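Local structure of mandelate racemase/muconate lactonizing enzyme family protein (Sulfitobacter sp. NAS-14.1, 3T4W) at residues A[30-35]-A[44-49]; A[336-341]-A[387-392]. The protein is probably a lyase of the enolase superfamily, in which a capping domain and a barrel together shape the active site, though its substrate is not established. All coordinates share one frame; numbering follows the deposited sequence.

Contact 1: A[30-35]-A[44-49]; sequences VIVTAP and YWILVK
Tyr44 starts the return arm of a β-hairpin by packing its CB against Val32 CG1 at 3.9 Å. The two side chains point the same way, and the CA of Tyr44 makes a CA-H...O contact to Thr33 O. Its CG sits between the backbone N and carbonyl carbon (chi1 54°), which turns the phenol away from 30-35. Trp45 faces Thr33 in an antiparallel hydrogen-bonded pair: Trp45 N reaches Thr33 O at 2.8 Å, nearly in line with the carbonyl, and Trp45 O accepts Thr33 N at 3.2 Å. Past the strand end, where its lack of an N-H costs no pairing with 44-49, Pro35 sets its CG over one face of the indole, 3.8 Å from the centroid of the Trp45 six-membered ring, a CH-pi contact. Thr33 CG2 meets CE3 of the same ring at 3.8 Å, while its OG1 turns elsewhere, to the carbonyls of Ala396 and His399. Ile46, on the same side of the sheet as Val30 and Val32, makes loose contacts with both valines; beta-branched residues such as these are well suited to extended backbone. Leu47 closes a second hydrogen-bonded pair with Ile31, its O taking Ile31 N at 2.8 Å in a nearly straight bond (175°). Val48 ends the run against Val30, CG1 to CG2 of Val30 at 4.3 Å. Helix 69-83 covers this side, Ile76 against Val30 and Ile46, and Arg73 against Val32; helix 393-398 lies against Ile31, and strand 57-62 pairs with the far edge of 45-52, completing the three-stranded sheet of the N-terminal domain.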
loop_
_atom_site.group_PDB
_atom_site.type_symbol
_atom_site.label_atom_id
_atom_site.label_comp_id
_atom_site.label_asym_id
_atom_site.label_seq_id
_atom_site.Cartn_x
_atom_site.Cartn_y
_atom_site.Cartn_z
ATOM N N VAL A 30 -44.417 5.951 23.094
ATOM C CA VAL A 30 -44.087 5.352 21.809
ATOM C C VAL A 30 -45.363 5.195 21.005
ATOM O O VAL A 30 -46.380 4.737 21.525
ATOM C CB VAL A 30 -43.419 3.968 21.974
ATOM C CG1 VAL A 30 -43.377 3.236 20.642
ATOM C CG2 VAL A 30 -42.023 4.119 22.542
ATOM N N ILE A 31 -45.324 5.585 19.739
ATOM C CA ILE A 31 -46.505 5.449 18.902
ATOM C C ILE A 31 -46.133 4.859 17.555
ATOM O O ILE A 31 -45.352 5.447 16.807
ATOM C CB ILE A 31 -47.194 6.796 18.662
ATOM C CG1 ILE A 31 -47.638 7.426 19.984
ATOM C CG2 ILE A 31 -48.369 6.627 17.710
ATOM C CD1 ILE A 31 -48.096 8.873 19.830
ATOM N N VAL A 32 -46.696 3.695 17.255
ATOM C CA VAL A 32 -46.498 3.062 15.963
ATOM C C VAL A 32 -47.691 3.338 15.047
ATOM O O VAL A 32 -48.815 2.922 15.321
ATOM C CB VAL A 32 -46.287 1.551 16.116
ATOM C CG1 VAL A 32 -46.199 0.887 14.754
ATOM C CG2 VAL A 32 -45.041 1.283 16.941
ATOM N N THR A 33 -47.441 4.057 13.961
ATOM C CA THR A 33 -48.503 4.416 13.037
ATOM C C THR A 33 -48.236 3.784 11.682
ATOM O O THR A 33 -47.088 3.587 11.300
ATOM C CB THR A 33 -48.624 5.943 12.900
ATOM O OG1 THR A 33 -49.934 6.284 12.434
ATOM C CG2 THR A 33 -47.574 6.480 11.937
ATOM N N ALA A 34 -49.297 3.445 10.964
ATOM C CA ALA A 34 -49.144 2.772 9.685
ATOM C C ALA A 34 -49.775 3.578 8.564
ATOM O O ALA A 34 -50.968 3.879 8.600
ATOM C CB ALA A 34 -49.740 1.376 9.743
ATOM N N PRO A 35 -48.972 3.926 7.558
ATOM C CA PRO A 35 -49.434 4.702 6.402
ATOM C C PRO A 35 -50.543 3.979 5.639
ATOM O O PRO A 35 -50.442 2.780 5.399
ATOM C CB PRO A 35 -48.179 4.809 5.524
ATOM C CG PRO A 35 -47.024 4.529 6.440
ATOM C CD PRO A 35 -47.540 3.590 7.479
ATOM N N TYR A 44 -44.829 0.838 8.595
ATOM C CA TYR A 44 -45.069 1.576 9.829
ATOM C C TYR A 44 -43.944 2.547 10.154
ATOM O O TYR A 44 -42.794 2.314 9.791
ATOM C CB TYR A 44 -45.316 0.618 11.006
ATOM C CG TYR A 44 -44.233 -0.408 11.202
ATOM C CD1 TYR A 44 -43.079 -0.099 11.911
ATOM C CD2 TYR A 44 -44.358 -1.690 10.682
ATOM C CE1 TYR A 44 -42.078 -1.033 12.098
ATOM C CE2 TYR A 44 -43.361 -2.633 10.863
ATOM C CZ TYR A 44 -42.220 -2.296 11.573
ATOM O OH TYR A 44 -41.217 -3.225 11.762
ATOM N N TRP A 45 -44.291 3.644 10.819
ATOM C CA TRP A 45 -43.297 4.567 11.348
ATOM C C TRP A 45 -43.294 4.495 12.871
ATOM O O TRP A 45 -44.355 4.512 13.497
ATOM C CB TRP A 45 -43.591 5.992 10.887
ATOM C CG TRP A 45 -43.724 6.098 9.400
ATOM C CD1 TRP A 45 -43.026 5.386 8.461
ATOM C CD2 TRP A 45 -44.597 6.973 8.671
ATOM N NE1 TRP A 45 -43.419 5.758 7.199
ATOM C CE2 TRP A 45 -44.378 6.733 7.298
ATOM C CE3 TRP A 45 -45.541 7.938 9.047
ATOM C CZ2 TRP A 45 -45.071 7.417 6.300
ATOM C CZ3 TRP A 45 -46.232 8.615 8.053
ATOM C CH2 TRP A 45 -45.992 8.351 6.695
ATOM N N ILE A 46 -42.110 4.396 13.470
ATOM C CA ILE A 46 -42.006 4.415 14.928
ATOM C C ILE A 46 -41.723 5.827 15.458
ATOM O O ILE A 46 -40.594 6.334 15.367
ATOM C CB ILE A 46 -40.947 3.433 15.439
ATOM C CG1 ILE A 46 -41.254 2.021 14.929
ATOM C CG2 ILE A 46 -40.919 3.431 16.955
ATOM C CD1 ILE A 46 -40.066 1.074 14.962
ATOM N N LEU A 47 -42.763 6.465 15.995
ATOM C CA LEU A 47 -42.623 7.782 16.606
ATOM C C LEU A 47 -42.409 7.653 18.112
ATOM O O LEU A 47 -42.990 6.784 18.767
ATOM C CB LEU A 47 -43.859 8.650 16.332
ATOM C CG LEU A 47 -44.404 8.673 14.900
ATOM C CD1 LEU A 47 -45.730 9.398 14.861
ATOM C CD2 LEU A 47 -43.416 9.304 13.920
ATOM N N VAL A 48 -41.556 8.518 18.647
ATOM C CA VAL A 48 -41.410 8.679 20.081
ATOM C C VAL A 48 -41.792 10.111 20.410
ATOM O O VAL A 48 -41.439 11.046 19.685
ATOM C CB VAL A 48 -39.967 8.404 20.569
ATOM C CG1 VAL A 48 -39.607 6.936 20.391
ATOM C CG2 VAL A 48 -38.958 9.313 19.860
ATOM N N LYS A 49 -42.535 10.284 21.494
ATOM C CA LYS A 49 -42.904 11.614 21.941
ATOM C C LYS A 49 -42.328 11.813 23.323
ATOM O O LYS A 49 -42.689 11.101 24.256
ATOM C CB LYS A 49 -44.421 11.764 21.975
ATOM C CG LYS A 49 -44.911 12.852 22.903
ATOM C CD LYS A 49 -46.421 12.844 22.987
ATOM C CE LYS A 49 -46.924 14.050 23.750
ATOM N NZ LYS A 49 -48.416 14.103 23.792
#

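Contact 2: A[336-341]-A[387-392]; sequences GPVEWA and LGLEVD
The first turn of helix 337-349 lies beside the irregular segment 387-392 without a hydrogen bond between them, and the nearest CA atoms, those of Ala341 and Leu387, are 6.1 Å apart. Leu389 carries much of the contact. Its CG stands anti to the carbonyl carbon (chi1 -54°), and from there both methyls approach the small side chain of Ala341 from the same side, CD1 at 3.6 Å from Ala341 CB and CD2 at 4.0 Å from that same CB. CD1 also reaches Val338 one helical turn earlier, 4.2 Å from its CG2, the two side chains crossing at a slant. Alanine suits this place because its short methyl lets the leucine come close to the helix backbone. Leu387 sets its CD2 4.0 Å from the carbonyl carbon of Ala341. Val391 adds a looser touch, CG2 to Val338 CG2 at 4.5 Å. Replacing Leu389 with an alanine would probably open a gap beside Ala341 and Val338, leaving the loop less firmly seated on the helix. Since no hydrogen bond crosses and the side chains that meet are apolar, shape and burial hold the two segments together, while polar backbone atoms bond elsewhere: Leu387 N to Asp125, Leu387 O to His345, and Gly336 N and Glu339 N to Glu61.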
loop_
_atom_site.group_PDB
_atom_site.type_symbol
_atom_site.label_atom_id
_atom_site.label_comp_id
_atom_site.label_asym_id
_atom_site.label_seq_id
_atom_site.Cartn_x
_atom_site.Cartn_y
_atom_site.Cartn_z
ATOM N N GLY A 336 -41.415 8.314 8.002
ATOM C CA GLY A 336 -42.394 9.384 8.090
ATOM C C GLY A 336 -41.816 10.788 8.148
ATOM O O GLY A 336 -40.603 10.977 8.145
ATOM N N PRO A 337 -42.701 11.788 8.216
ATOM C CA PRO A 337 -42.391 13.219 8.114
ATOM C C PRO A 337 -41.551 13.752 9.268
ATOM O O PRO A 337 -40.956 14.815 9.132
ATOM C CB PRO A 337 -43.778 13.862 8.156
ATOM C CG PRO A 337 -44.605 12.854 8.918
ATOM C CD PRO A 337 -44.148 11.566 8.341
ATOM N N VAL A 338 -41.517 13.048 10.390
ATOM C CA VAL A 338 -40.700 13.483 11.516
ATOM C C VAL A 338 -39.210 13.241 11.266
ATOM O O VAL A 338 -38.381 14.112 11.554
ATOM C CB VAL A 338 -41.115 12.795 12.822
ATOM C CG1 VAL A 338 -40.074 13.044 13.892
ATOM C CG2 VAL A 338 -42.494 13.292 13.268
ATOM N N GLU A 339 -38.869 12.067 10.731
ATOM C CA GLU A 339 -37.488 11.805 10.335
ATOM C C GLU A 339 -37.076 12.736 9.199
ATOM O O GLU A 339 -35.943 13.228 9.160
ATOM C CB GLU A 339 -37.264 10.347 9.926
ATOM C CG GLU A 339 -35.768 9.976 9.931
ATOM C CD GLU A 339 -35.431 8.710 9.149
ATOM O OE1 GLU A 339 -35.783 8.629 7.952
ATOM O OE2 GLU A 339 -34.788 7.806 9.726
ATOM N N TRP A 340 -38.002 12.980 8.274
ATOM C CA TRP A 340 -37.732 13.888 7.169
ATOM C C TRP A 340 -37.341 15.266 7.704
ATOM O O TRP A 340 -36.367 15.873 7.248
ATOM C CB TRP A 340 -38.946 13.983 6.250
ATOM C CG TRP A 340 -38.699 14.786 5.015
ATOM C CD1 TRP A 340 -37.719 14.582 4.084
ATOM C CD2 TRP A 340 -39.454 15.914 4.561
ATOM N NE1 TRP A 340 -37.812 15.519 3.085
ATOM C CE2 TRP A 340 -38.869 16.350 3.353
ATOM C CE3 TRP A 340 -40.563 16.602 5.062
ATOM C CZ2 TRP A 340 -39.356 17.445 2.637
ATOM C CZ3 TRP A 340 -41.049 17.684 4.349
ATOM C CH2 TRP A 340 -40.445 18.097 3.149
ATOM N N ALA A 341 -38.097 15.735 8.692
ATOM C CA ALA A 341 -37.850 17.016 9.334
ATOM C C ALA A 341 -36.441 17.116 9.902
ATOM O O ALA A 341 -35.784 18.143 9.766
ATOM C CB ALA A 341 -38.877 17.257 10.435
ATOM N N LEU A 387 -38.212 21.344 15.525
ATOM C CA LEU A 387 -38.262 20.739 14.198
ATOM C C LEU A 387 -39.200 21.515 13.274
ATOM O O LEU A 387 -39.172 21.336 12.049
ATOM C CB LEU A 387 -38.692 19.271 14.284
ATOM C CG LEU A 387 -37.656 18.250 14.781
ATOM C CD1 LEU A 387 -38.298 16.884 15.029
ATOM C CD2 LEU A 387 -36.481 18.124 13.812
ATOM N N GLY A 388 -40.022 22.381 13.869
ATOM C CA GLY A 388 -40.922 23.237 13.117
ATOM C C GLY A 388 -42.203 22.525 12.727
ATOM O O GLY A 388 -42.859 22.895 11.753
ATOM N N LEU A 389 -42.568 21.509 13.500
ATOM C CA LEU A 389 -43.711 20.668 13.170
ATOM C C LEU A 389 -44.911 20.831 14.093
ATOM O O LEU A 389 -44.767 21.106 15.283
ATOM C CB LEU A 389 -43.296 19.203 13.217
ATOM C CG LEU A 389 -42.092 18.824 12.374
ATOM C CD1 LEU A 389 -41.812 17.339 12.557
ATOM C CD2 LEU A 389 -42.366 19.172 10.924
ATOM N N GLU A 390 -46.096 20.645 13.524
ATOM C CA GLU A 390 -47.284 20.348 14.311
ATOM C C GLU A 390 -47.631 18.887 14.070
ATOM O O GLU A 390 -48.292 18.553 13.080
ATOM C CB GLU A 390 -48.465 21.219 13.886
ATOM C CG GLU A 390 -48.533 22.597 14.527
ATOM C CD GLU A 390 -49.914 23.221 14.368
ATOM O OE1 GLU A 390 -50.050 24.161 13.552
ATOM O OE2 GLU A 390 -50.869 22.757 15.040
ATOM N N VAL A 391 -47.169 18.010 14.951
ATOM C CA VAL A 391 -47.502 16.596 14.825
ATOM C C VAL A 391 -48.971 16.370 15.189
ATOM O O VAL A 391 -49.469 16.907 16.182
ATOM C CB VAL A 391 -46.588 15.713 15.703
ATOM C CG1 VAL A 391 -46.777 14.247 15.361
ATOM C CG2 VAL A 391 -45.143 16.102 15.505
ATOM N N ASP A 392 -49.672 15.595 14.372
ATOM C CA ASP A 392 -51.074 15.292 14.645
ATOM C C ASP A 392 -51.190 13.948 15.346
ATOM O O ASP A 392 -51.433 12.920 14.714
ATOM C CB ASP A 392 -51.895 15.300 13.358
ATOM C CG ASP A 392 -53.389 15.144 13.609
ATOM O OD1 ASP A 392 -53.778 14.676 14.702
ATOM O OD2 ASP A 392 -54.176 15.483 12.697
#

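How the contacts relate
Both contacts are buried, but contact 1 is a β-hairpin of the N-terminal domain, tied by four backbone hydrogen bonds, whereas contact 2 belongs to the enolase-like C-terminal region and joins a helix to a loop mainly by apolar side chains. They hold different elements yet touch directly, their centres about 12 Å apart. Trp45 packs on Gly336 and Pro337, and Leu47 CD2 meets Val338 CG2. Thus the side of the hairpin bearing Trp45 and Leu47 packs on the helix start, and Val338 serves both the sheet and the loop. Contact 1 rests on repeated backbone pairing, contact 2 on side chains packed against a helix start.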